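Local structure of multisubunit Na+/H+ antiporter, D subunit (Anoxybacillus flavithermus, 6Z16) at residues V300-I304 with K337-F341; D75-L81 with Y254-R258; A307-M311 with Y329-D333; Y293-I299 with S421-I425. The protein forms the D subunit of the Mrp complex, a multisubunit Na+/H+ antiporter of the cell membrane, and probably takes part in its ion transport. Residues are numbered along the deposited sequence.

All four contacts are largely buried among the helices of the chain, though parts of 293-299 are partly exposed in interaction 4, as is Tyr329 in interaction 3. Interactions 1 and 3 join the same two helices, 296-315 and 320-351. They touch where Lys337 meets Ala307, and the salt bridge of Lys337 with Asp333 connects them. Interaction 4 sets the start of helix 296-315 against helix 405-429. Its centre is about 21 Å from the centre of the chain, against 9 to 11 Å for the others. Interaction 2 joins other helices but touches interaction 3 through Leu81. Interaction 2 has a direct salt bridge. A lysine bonds to a backbone carbonyl in interactions 1 and 4, weakly in 1. Interaction 3 is mainly apolar.

Interaction 1: V300-I304 with K337-F341; sequences VIYNI and KAMLF
Two neighbouring helices of the antiporter fold, 296-315 and 320-351, form an antiparallel helical hairpin, and this contact joins residues 300-304 to 337-341. Both segments are regular helix. Their local axes come within 10.7 Å and run at 172°. The CA atoms of Val300 and Leu340 are 7.2 Å apart, and those of Ile304 and Lys337 are 7.1 Å apart. Lys337 comes first. With chi1 and chi2 both m, its chain extends over helix 300-304, and its CD lies 4.0 Å from Ile304 CG1. Lys337 NZ gives a weak hydrogen bond of 2.9 Å to the backbone Asn303 O. The main polar partner of this ammonium is Asp333, one turn earlier, in a salt bridge. Buried acid-lysine pairs like this are a feature of antiporter-like subunits, where they probably take part in proton transfer. Leu340 follows, pointing toward the other helix. Its CB sits 4.1 Å from Val300 CG1, while its side chain also packs on helix 367-381. Phe341 completes the contact with chi1 m. Ile301 CG1 and Ile304 CD1 lie at the edge of its ring, the latter 3.5 Å from Phe341 CE2. Val300, with chi1 t, lies over one face in a CH-pi contact: its CG1 is 3.7 Å from the Phe341 ring centroid and 15° off the ring normal.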
loop_
_atom_site.group_PDB
_atom_site.type_symbol
_atom_site.label_atom_id
_atom_site.label_comp_id
_atom_site.label_asym_id
_atom_site.label_seq_id
_atom_site.Cartn_x
_atom_site.Cartn_y
_atom_site.Cartn_z
ATOM N N VAL D 300 66.034 -26.147 26.854
ATOM C CA VAL D 300 65.124 -25.196 27.494
ATOM C C VAL D 300 63.706 -25.773 27.606
ATOM O O VAL D 300 62.991 -25.504 28.583
ATOM C CB VAL D 300 65.159 -23.854 26.738
ATOM C CG1 VAL D 300 64.351 -22.796 27.463
ATOM C CG2 VAL D 300 66.579 -23.389 26.573
ATOM N N ILE D 301 63.309 -26.625 26.651
ATOM C CA ILE D 301 62.005 -27.298 26.687
ATOM C C ILE D 301 61.904 -28.236 27.890
ATOM O O ILE D 301 60.916 -28.223 28.646
ATOM C CB ILE D 301 61.778 -28.041 25.355
ATOM C CG1 ILE D 301 61.381 -27.077 24.243
ATOM C CG2 ILE D 301 60.772 -29.150 25.478
ATOM C CD1 ILE D 301 61.566 -27.659 22.875
ATOM N N TYR D 302 62.929 -29.056 28.102
ATOM C CA TYR D 302 62.882 -29.930 29.263
ATOM C C TYR D 302 63.094 -29.182 30.572
ATOM O O TYR D 302 62.631 -29.655 31.616
ATOM C CB TYR D 302 63.871 -31.074 29.090
ATOM C CG TYR D 302 63.350 -32.110 28.126
ATOM C CD1 TYR D 302 62.403 -33.035 28.534
ATOM C CD2 TYR D 302 63.792 -32.165 26.819
ATOM C CE1 TYR D 302 61.913 -33.978 27.665
ATOM C CE2 TYR D 302 63.309 -33.100 25.945
ATOM C CZ TYR D 302 62.372 -34.007 26.374
ATOM O OH TYR D 302 61.891 -34.952 25.504
ATOM N N ASN D 303 63.707 -27.994 30.542
ATOM C CA ASN D 303 63.707 -27.176 31.753
ATOM C C ASN D 303 62.325 -26.608 32.059
ATOM O O ASN D 303 61.987 -26.437 33.242
ATOM C CB ASN D 303 64.730 -26.045 31.665
ATOM C CG ASN D 303 66.150 -26.545 31.703
ATOM O OD1 ASN D 303 66.972 -26.206 30.863
ATOM N ND2 ASN D 303 66.432 -27.398 32.657
ATOM N N ILE D 304 61.523 -26.316 31.023
ATOM C CA ILE D 304 60.113 -25.967 31.236
ATOM C C ILE D 304 59.393 -27.099 31.953
ATOM O O ILE D 304 58.676 -26.875 32.937
ATOM C CB ILE D 304 59.406 -25.645 29.906
ATOM C CG1 ILE D 304 59.988 -24.431 29.213
ATOM C CG2 ILE D 304 57.915 -25.419 30.113
ATOM C CD1 ILE D 304 59.476 -24.330 27.819
ATOM N N LYS D 337 62.009 -18.338 31.579
ATOM C CA LYS D 337 61.930 -19.171 30.386
ATOM C C LYS D 337 61.736 -18.338 29.129
ATOM O O LYS D 337 62.309 -18.680 28.078
ATOM C CB LYS D 337 60.823 -20.208 30.523
ATOM C CG LYS D 337 61.102 -21.171 31.638
ATOM C CD LYS D 337 62.302 -22.033 31.345
ATOM C CE LYS D 337 62.713 -22.745 32.602
ATOM N NZ LYS D 337 61.612 -23.563 33.133
ATOM N N ALA D 338 60.980 -17.229 29.220
ATOM C CA ALA D 338 60.932 -16.305 28.083
ATOM C C ALA D 338 62.317 -15.734 27.762
ATOM O O ALA D 338 62.722 -15.680 26.585
ATOM C CB ALA D 338 59.936 -15.184 28.363
ATOM N N MET D 339 63.077 -15.371 28.807
ATOM C CA MET D 339 64.435 -14.851 28.645
ATOM C C MET D 339 65.357 -15.858 27.968
ATOM O O MET D 339 66.130 -15.503 27.067
ATOM C CB MET D 339 64.989 -14.502 30.020
ATOM C CG MET D 339 66.283 -13.744 30.060
ATOM S SD MET D 339 66.905 -13.844 31.740
ATOM C CE MET D 339 65.524 -13.142 32.622
ATOM N N LEU D 340 65.286 -17.120 28.391
ATOM C CA LEU D 340 66.192 -18.128 27.854
ATOM C C LEU D 340 65.876 -18.477 26.413
ATOM O O LEU D 340 66.803 -18.739 25.636
ATOM C CB LEU D 340 66.167 -19.378 28.718
ATOM C CG LEU D 340 66.864 -19.155 30.051
ATOM C CD1 LEU D 340 66.667 -20.343 30.936
ATOM C CD2 LEU D 340 68.339 -18.900 29.818
ATOM N N PHE D 341 64.594 -18.470 26.026
ATOM C CA PHE D 341 64.313 -18.667 24.605
ATOM C C PHE D 341 64.804 -17.504 23.754
ATOM O O PHE D 341 65.271 -17.726 22.625
ATOM C CB PHE D 341 62.832 -18.903 24.352
ATOM C CG PHE D 341 62.378 -20.268 24.704
ATOM C CD1 PHE D 341 62.864 -21.351 24.005
ATOM C CD2 PHE D 341 61.416 -20.468 25.670
ATOM C CE1 PHE D 341 62.444 -22.615 24.294
ATOM C CE2 PHE D 341 60.988 -21.728 25.964
ATOM C CZ PHE D 341 61.501 -22.808 25.271
#

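Interaction 2: D75-L81 with Y254-R258; sequences DSLSALL and YSILR
Tyr254, Leu77 and Arg258 have the most surface buried in this contact. It joins two helices of the membrane-embedded antiporter fold, packing helix 249-263 antiparallel on the first turns of helix 76-99, with a buried Asp-Arg salt bridge at the N-cap. Local axes of 76-81 and 254-258 run at 175° and approach to 12.6 Å, so side chains must span a wide gap. The closest CA atoms, of Ser78 and Tyr254, are 9.0 Å apart. Tyr254 has chi1 t, and its ring reaches into the gap. Leu81 CD1 lies 3.6 Å from Tyr254 CD1. Leu77 points toward the other helix with chi1 t and chi2 p. Its CD2 meets the ring edge at Tyr254 CE1, 3.7 Å away, and also lies 3.8 Å from Leu257 CD2. Arg258, with chi1 t and chi2 and chi3 p, reaches out across the gap, away from its own axis. Its NH1 donates to Tyr254 OH at 2.9 Å and, almost linearly, to Asp75 OD2 at 2.5 Å, the salt bridge. Asp75, with chi1 p, is also the N-cap of helix 76-99: its OD1 accepts a weak capping bond of 3.4 Å from Ser78 N. One carboxylate thus serves both the helix start and the arginine. Around the pair, helix 463-477 packs on Asp75, Leu77 and Leu257, helix 320-351 packs on Leu77 and Leu81, and strand 71-74 leads into Asp75.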
loop_
_atom_site.group_PDB
_atom_site.type_symbol
_atom_site.label_atom_id
_atom_site.label_comp_id
_atom_site.label_asym_id
_atom_site.label_seq_id
_atom_site.Cartn_x
_atom_site.Cartn_y
_atom_site.Cartn_z
ATOM N N ASP D 75 41.935 -11.391 42.224
ATOM C CA ASP D 75 42.658 -11.405 43.481
ATOM C C ASP D 75 44.106 -11.015 43.202
ATOM O O ASP D 75 44.447 -10.584 42.098
ATOM C CB ASP D 75 42.521 -12.765 44.159
ATOM C CG ASP D 75 42.855 -13.918 43.235
ATOM O OD1 ASP D 75 43.055 -13.685 42.026
ATOM O OD2 ASP D 75 42.923 -15.064 43.724
ATOM N N SER D 76 44.980 -11.163 44.194
ATOM C CA SER D 76 46.332 -10.654 44.030
ATOM C C SER D 76 47.182 -11.553 43.143
ATOM O O SER D 76 48.042 -11.051 42.408
ATOM C CB SER D 76 46.987 -10.468 45.393
ATOM O OG SER D 76 48.272 -9.902 45.253
ATOM N N LEU D 77 46.927 -12.863 43.162
ATOM C CA LEU D 77 47.681 -13.786 42.318
ATOM C C LEU D 77 47.385 -13.572 40.841
ATOM O O LEU D 77 48.303 -13.582 40.010
ATOM C CB LEU D 77 47.373 -15.225 42.721
ATOM C CG LEU D 77 48.025 -16.312 41.868
ATOM C CD1 LEU D 77 49.539 -16.205 41.879
ATOM C CD2 LEU D 77 47.575 -17.663 42.358
ATOM N N SER D 78 46.113 -13.357 40.499
ATOM C CA SER D 78 45.753 -13.115 39.107
ATOM C C SER D 78 46.297 -11.786 38.604
ATOM O O SER D 78 46.715 -11.694 37.447
ATOM C CB SER D 78 44.240 -13.177 38.951
ATOM O OG SER D 78 43.620 -12.166 39.713
ATOM N N ALA D 79 46.352 -10.768 39.469
ATOM C CA ALA D 79 46.926 -9.485 39.078
ATOM C C ALA D 79 48.431 -9.589 38.865
ATOM O O ALA D 79 48.972 -8.983 37.927
ATOM C CB ALA D 79 46.605 -8.431 40.130
ATOM N N LEU D 80 49.115 -10.365 39.715
ATOM C CA LEU D 80 50.541 -10.620 39.515
ATOM C C LEU D 80 50.803 -11.363 38.214
ATOM O O LEU D 80 51.753 -11.042 37.488
ATOM C CB LEU D 80 51.099 -11.412 40.696
ATOM C CG LEU D 80 51.267 -10.681 42.021
ATOM C CD1 LEU D 80 51.543 -11.665 43.126
ATOM C CD2 LEU D 80 52.401 -9.699 41.904
ATOM N N LEU D 81 49.958 -12.345 37.893
ATOM C CA LEU D 81 50.124 -13.090 36.649
ATOM C C LEU D 81 49.831 -12.234 35.426
ATOM O O LEU D 81 50.489 -12.392 34.390
ATOM C CB LEU D 81 49.232 -14.325 36.672
ATOM C CG LEU D 81 49.724 -15.394 37.639
ATOM C CD1 LEU D 81 48.671 -16.436 37.901
ATOM C CD2 LEU D 81 50.954 -16.035 37.054
ATOM N N TYR D 254 48.263 -22.698 36.918
ATOM C CA TYR D 254 47.361 -21.833 37.670
ATOM C C TYR D 254 45.967 -22.427 37.788
ATOM O O TYR D 254 45.304 -22.250 38.817
ATOM C CB TYR D 254 47.291 -20.450 37.022
ATOM C CG TYR D 254 46.225 -19.579 37.633
ATOM C CD1 TYR D 254 46.376 -19.062 38.907
ATOM C CD2 TYR D 254 45.057 -19.292 36.943
ATOM C CE1 TYR D 254 45.401 -18.278 39.474
ATOM C CE2 TYR D 254 44.075 -18.513 37.506
ATOM C CZ TYR D 254 44.254 -18.006 38.768
ATOM O OH TYR D 254 43.279 -17.225 39.331
ATOM N N SER D 255 45.507 -23.138 36.759
ATOM C CA SER D 255 44.180 -23.734 36.817
ATOM C C SER D 255 44.132 -24.895 37.801
ATOM O O SER D 255 43.154 -25.031 38.547
ATOM C CB SER D 255 43.757 -24.176 35.427
ATOM O OG SER D 255 44.633 -25.172 34.960
ATOM N N ILE D 256 45.185 -25.728 37.828
ATOM C CA ILE D 256 45.335 -26.755 38.868
ATOM C C ILE D 256 45.341 -26.121 40.253
ATOM O O ILE D 256 44.688 -26.615 41.186
ATOM C CB ILE D 256 46.618 -27.577 38.629
ATOM C CG1 ILE D 256 46.505 -28.405 37.358
ATOM C CG2 ILE D 256 46.913 -28.497 39.797
ATOM C CD1 ILE D 256 47.792 -29.034 36.927
ATOM N N LEU D 257 46.045 -24.996 40.388
ATOM C CA LEU D 257 46.175 -24.310 41.667
ATOM C C LEU D 257 44.827 -23.786 42.159
ATOM O O LEU D 257 44.447 -24.006 43.316
ATOM C CB LEU D 257 47.187 -23.175 41.501
ATOM C CG LEU D 257 47.869 -22.457 42.662
ATOM C CD1 LEU D 257 49.202 -21.920 42.188
ATOM C CD2 LEU D 257 47.034 -21.329 43.155
ATOM N N ARG D 258 44.092 -23.101 41.281
ATOM C CA ARG D 258 42.775 -22.569 41.627
ATOM C C ARG D 258 41.781 -23.691 41.905
ATOM O O ARG D 258 40.955 -23.587 42.821
ATOM C CB ARG D 258 42.277 -21.670 40.492
ATOM C CG ARG D 258 40.874 -21.117 40.682
ATOM C CD ARG D 258 40.799 -20.128 41.825
ATOM N NE ARG D 258 41.486 -18.882 41.513
ATOM C CZ ARG D 258 41.777 -17.943 42.405
ATOM N NH1 ARG D 258 42.403 -16.844 42.020
ATOM N NH2 ARG D 258 41.449 -18.102 43.677
#

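Interaction 3: A307-M311 with Y329-D333; sequences AVGVM and YLLQD
Apolar packing dominates between 307-311 and 329-333, both regular helix. The CA-to-CB bond of Tyr329 points toward the other helix, and with chi1 t its ring lies against it. Val310 CG1 lies over one ring face, and Val310 CB is 4.1 Å from Tyr329 CE2. Met311 CG meets the ring edge, 3.6 Å from Tyr329 CD2. Ala307 CB is 3.8 Å from Tyr329 CE2 and 3.7 Å from Tyr329 OH. Met311, in an m, t, m rotamer, adds a second patch: its SD is 3.6 Å from both Leu330 CA and Leu330 CD1. This is the part of the antiparallel helical hairpin of 296-315 and 320-351 nearer its connecting turn. The local axes run at 163°, with a signed crossing of -163°, and approach to 10.6 Å. Ala307 CA and Asp333 CA are 7.3 Å apart. Met311 CA and Leu330 CA are 6.9 Å apart. Polar atoms contribute only van der Waals contacts across the pair, without hydrogen bonds. Asp333 OD1 is 3.3 Å from Ala307 CB, and Asp333 OD2 is 3.9 Å from Met311 CE. The carboxylate, poorly ordered, forms its salt bridge with Lys337 one turn onward, and Lys250 makes a long, weak ion pair with it.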
loop_
_atom_site.group_PDB
_atom_site.type_symbol
_atom_site.label_atom_id
_atom_site.label_comp_id
_atom_site.label_asym_id
_atom_site.label_seq_id
_atom_site.Cartn_x
_atom_site.Cartn_y
_atom_site.Cartn_z
ATOM N N ALA D 307 60.553 -27.398 35.671
ATOM C CA ALA D 307 60.047 -26.337 36.534
ATOM C C ALA D 307 58.548 -26.459 36.771
ATOM O O ALA D 307 58.069 -26.137 37.871
ATOM C CB ALA D 307 60.379 -24.978 35.939
ATOM N N VAL D 308 57.801 -26.946 35.772
ATOM C CA VAL D 308 56.380 -27.223 35.975
ATOM C C VAL D 308 56.195 -28.323 37.015
ATOM O O VAL D 308 55.318 -28.228 37.884
ATOM C CB VAL D 308 55.694 -27.553 34.633
ATOM C CG1 VAL D 308 54.293 -28.050 34.841
ATOM C CG2 VAL D 308 55.610 -26.310 33.779
ATOM N N GLY D 309 57.066 -29.339 36.990
ATOM C CA GLY D 309 57.001 -30.385 38.006
ATOM C C GLY D 309 57.274 -29.883 39.412
ATOM O O GLY D 309 56.611 -30.299 40.368
ATOM N N VAL D 310 58.238 -28.967 39.553
ATOM C CA VAL D 310 58.536 -28.378 40.863
ATOM C C VAL D 310 57.351 -27.558 41.374
ATOM O O VAL D 310 56.995 -27.616 42.562
ATOM C CB VAL D 310 59.822 -27.533 40.786
ATOM C CG1 VAL D 310 60.112 -26.855 42.113
ATOM C CG2 VAL D 310 60.993 -28.394 40.381
ATOM N N MET D 311 56.696 -26.812 40.476
ATOM C CA MET D 311 55.532 -26.023 40.879
ATOM C C MET D 311 54.355 -26.903 41.283
ATOM O O MET D 311 53.643 -26.589 42.243
ATOM C CB MET D 311 55.122 -25.086 39.750
ATOM C CG MET D 311 56.092 -23.972 39.519
ATOM S SD MET D 311 55.532 -22.838 38.261
ATOM C CE MET D 311 56.019 -23.644 36.758
ATOM N N TYR D 329 58.216 -19.004 42.659
ATOM C CA TYR D 329 58.862 -19.771 41.605
ATOM C C TYR D 329 58.097 -19.666 40.292
ATOM O O TYR D 329 58.717 -19.635 39.225
ATOM C CB TYR D 329 58.999 -21.225 42.049
ATOM C CG TYR D 329 59.927 -22.043 41.197
ATOM C CD1 TYR D 329 61.299 -21.942 41.348
ATOM C CD2 TYR D 329 59.438 -22.895 40.230
ATOM C CE1 TYR D 329 62.155 -22.678 40.566
ATOM C CE2 TYR D 329 60.288 -23.635 39.442
ATOM C CZ TYR D 329 61.645 -23.522 39.615
ATOM O OH TYR D 329 62.506 -24.257 38.836
ATOM N N LEU D 330 56.768 -19.526 40.362
ATOM C CA LEU D 330 55.938 -19.378 39.171
ATOM C C LEU D 330 56.249 -18.092 38.421
ATOM O O LEU D 330 56.487 -18.114 37.201
ATOM C CB LEU D 330 54.466 -19.435 39.582
ATOM C CG LEU D 330 53.332 -19.160 38.595
ATOM C CD1 LEU D 330 53.395 -20.037 37.364
ATOM C CD2 LEU D 330 52.016 -19.374 39.313
ATOM N N LEU D 331 56.267 -16.966 39.148
ATOM C CA LEU D 331 56.525 -15.668 38.521
ATOM C C LEU D 331 57.916 -15.615 37.896
ATOM O O LEU D 331 58.075 -15.268 36.704
ATOM C CB LEU D 331 56.368 -14.558 39.557
ATOM C CG LEU D 331 55.010 -14.432 40.241
ATOM C CD1 LEU D 331 55.054 -13.353 41.301
ATOM C CD2 LEU D 331 53.901 -14.166 39.252
ATOM N N GLN D 332 58.937 -16.011 38.676
ATOM C CA GLN D 332 60.293 -15.927 38.144
ATOM C C GLN D 332 60.517 -16.931 37.023
ATOM O O GLN D 332 61.312 -16.666 36.119
ATOM C CB GLN D 332 61.333 -16.106 39.258
ATOM C CG GLN D 332 61.492 -17.501 39.854
ATOM C CD GLN D 332 62.518 -18.350 39.111
ATOM O OE1 GLN D 332 63.464 -17.828 38.522
ATOM N NE2 GLN D 332 62.323 -19.659 39.122
ATOM N N ASP D 333 59.792 -18.054 37.022
ATOM C CA ASP D 333 60.021 -19.043 35.983
ATOM C C ASP D 333 59.380 -18.647 34.665
ATOM O O ASP D 333 59.953 -18.945 33.612
ATOM C CB ASP D 333 59.518 -20.409 36.431
ATOM C CG ASP D 333 59.908 -21.503 35.469
ATOM O OD1 ASP D 333 61.118 -21.786 35.355
ATOM O OD2 ASP D 333 59.010 -22.099 34.844
#

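Interaction 4: Y293-I299 with S421-I425; sequences YNDMRYI and SVMKI
Ile299 lays its side chain against helix 421-425, overlapping Ser421 and Ile425. Its CG2 is 3.8 Å from Ser421 CB, and its CD1, with chi1 m and chi2 t, is 3.7 Å from Ile425 CG1. Met296 adds a looser contact, SD to Ile425 CG2 at 4.2 Å. The register is antiparallel: the CA atoms of Met296 and Ile425 are 7.1 Å apart, those of Ile299 and Ser421 6.7 Å. Residues 293-295 are not helical. Tyr293 leaves the preceding helix with phi/psi -95/143. Asp295 holds the N-cap position of the next, though its side chain makes no capping bond. Lys424 reaches across to this turn, its CE 4.1 Å from Ile299 CD1, and its NZ donates to Tyr293 O at 2.7 Å. Tyr293 and Asn294 also pack on another subunit of the complex. The arrangement is a short turn between two helices of the antiporter fold, 268-292 and 296-315, with its backbone bound by a lysine of helix 405-429.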
loop_
_atom_site.group_PDB
_atom_site.type_symbol
_atom_site.label_atom_id
_atom_site.label_comp_id
_atom_site.label_asym_id
_atom_site.label_seq_id
_atom_site.Cartn_x
_atom_site.Cartn_y
_atom_site.Cartn_z
ATOM N N TYR D 293 70.170 -34.073 25.896
ATOM C CA TYR D 293 70.297 -33.395 24.611
ATOM C C TYR D 293 71.502 -32.469 24.540
ATOM O O TYR D 293 71.860 -31.813 25.520
ATOM C CB TYR D 293 69.031 -32.600 24.293
ATOM C CG TYR D 293 67.897 -33.460 23.807
ATOM C CD1 TYR D 293 67.847 -33.873 22.484
ATOM C CD2 TYR D 293 66.889 -33.868 24.663
ATOM C CE1 TYR D 293 66.825 -34.660 22.026
ATOM C CE2 TYR D 293 65.862 -34.661 24.216
ATOM C CZ TYR D 293 65.834 -35.050 22.895
ATOM O OH TYR D 293 64.810 -35.838 22.434
ATOM N N ASN D 294 72.118 -32.425 23.361
ATOM C CA ASN D 294 73.120 -31.431 22.995
ATOM C C ASN D 294 72.533 -30.404 22.034
ATOM O O ASN D 294 73.177 -29.985 21.072
ATOM C CB ASN D 294 74.349 -32.088 22.379
ATOM C CG ASN D 294 75.069 -32.998 23.343
ATOM O OD1 ASN D 294 75.146 -34.206 23.130
ATOM N ND2 ASN D 294 75.597 -32.426 24.415
ATOM N N ASP D 295 71.285 -30.013 22.275
ATOM C CA ASP D 295 70.548 -29.093 21.423
ATOM C C ASP D 295 69.864 -28.079 22.328
ATOM O O ASP D 295 69.193 -28.473 23.285
ATOM C CB ASP D 295 69.527 -29.856 20.582
ATOM C CG ASP D 295 69.002 -29.052 19.434
ATOM O OD1 ASP D 295 69.447 -27.908 19.273
ATOM O OD2 ASP D 295 68.144 -29.561 18.689
ATOM N N MET D 296 70.020 -26.785 22.016
ATOM C CA MET D 296 69.673 -25.721 22.964
ATOM C C MET D 296 68.174 -25.650 23.228
ATOM O O MET D 296 67.743 -25.531 24.387
ATOM C CB MET D 296 70.170 -24.369 22.448
ATOM C CG MET D 296 71.665 -24.201 22.436
ATOM S SD MET D 296 72.208 -22.535 22.026
ATOM C CE MET D 296 71.976 -22.510 20.256
ATOM N N ARG D 297 67.370 -25.721 22.158
ATOM C CA ARG D 297 65.920 -25.623 22.285
ATOM C C ARG D 297 65.358 -26.771 23.111
ATOM O O ARG D 297 64.509 -26.550 23.979
ATOM C CB ARG D 297 65.271 -25.579 20.900
ATOM C CG ARG D 297 65.544 -24.305 20.113
ATOM C CD ARG D 297 65.113 -24.430 18.665
ATOM N NE ARG D 297 63.682 -24.385 18.415
ATOM C CZ ARG D 297 63.040 -23.315 17.967
ATOM N NH1 ARG D 297 63.704 -22.201 17.703
ATOM N NH2 ARG D 297 61.736 -23.369 17.755
ATOM N N TYR D 298 65.871 -27.992 22.902
ATOM C CA TYR D 298 65.427 -29.136 23.695
ATOM C C TYR D 298 65.800 -29.002 25.161
ATOM O O TYR D 298 65.027 -29.421 26.029
ATOM C CB TYR D 298 66.003 -30.434 23.144
ATOM C CG TYR D 298 65.312 -30.932 21.910
ATOM C CD1 TYR D 298 64.051 -31.501 21.992
ATOM C CD2 TYR D 298 65.926 -30.875 20.676
ATOM C CE1 TYR D 298 63.410 -31.969 20.876
ATOM C CE2 TYR D 298 65.292 -31.349 19.546
ATOM C CZ TYR D 298 64.033 -31.894 19.656
ATOM O OH TYR D 298 63.388 -32.371 18.544
ATOM N N ILE D 299 66.960 -28.410 25.447
ATOM C CA ILE D 299 67.374 -28.188 26.828
ATOM C C ILE D 299 66.408 -27.241 27.525
ATOM O O ILE D 299 65.928 -27.529 28.629
ATOM C CB ILE D 299 68.824 -27.675 26.872
ATOM C CG1 ILE D 299 69.776 -28.782 26.433
ATOM C CG2 ILE D 299 69.194 -27.214 28.257
ATOM C CD1 ILE D 299 71.146 -28.312 26.080
ATOM N N SER D 421 72.738 -28.671 32.725
ATOM C CA SER D 421 72.310 -28.526 31.330
ATOM C C SER D 421 72.615 -27.128 30.779
ATOM O O SER D 421 73.244 -26.983 29.710
ATOM C CB SER D 421 70.824 -28.840 31.224
ATOM O OG SER D 421 70.065 -27.922 31.983
ATOM N N VAL D 422 72.212 -26.082 31.510
ATOM C CA VAL D 422 72.456 -24.738 30.983
ATOM C C VAL D 422 73.943 -24.374 31.028
ATOM O O VAL D 422 74.449 -23.673 30.137
ATOM C CB VAL D 422 71.580 -23.704 31.710
ATOM C CG1 VAL D 422 70.133 -23.978 31.408
ATOM C CG2 VAL D 422 71.805 -23.754 33.195
ATOM N N MET D 423 74.690 -24.891 31.999
ATOM C CA MET D 423 76.111 -24.610 32.022
ATOM C C MET D 423 76.862 -25.449 31.003
ATOM O O MET D 423 77.953 -25.062 30.594
ATOM C CB MET D 423 76.661 -24.838 33.425
ATOM C CG MET D 423 77.975 -24.145 33.694
ATOM S SD MET D 423 77.760 -22.370 33.522
ATOM C CE MET D 423 76.665 -22.058 34.898
ATOM N N LYS D 424 76.292 -26.573 30.571
ATOM C CA LYS D 424 76.819 -27.282 29.415
ATOM C C LYS D 424 76.731 -26.422 28.170
ATOM O O LYS D 424 77.690 -26.364 27.383
ATOM C CB LYS D 424 76.054 -28.589 29.224
ATOM C CG LYS D 424 76.409 -29.369 27.981
ATOM C CD LYS D 424 75.655 -30.681 27.967
ATOM C CE LYS D 424 74.177 -30.447 27.757
ATOM N NZ LYS D 424 73.438 -31.726 27.657
ATOM N N ILE D 425 75.600 -25.714 28.004
ATOM C CA ILE D 425 75.481 -24.741 26.907
ATOM C C ILE D 425 76.556 -23.664 27.018
ATOM O O ILE D 425 77.255 -23.360 26.041
ATOM C CB ILE D 425 74.082 -24.100 26.869
ATOM C CG1 ILE D 425 72.997 -25.128 26.601
ATOM C CG2 ILE D 425 74.018 -23.045 25.782
ATOM C CD1 ILE D 425 71.611 -24.564 26.774
#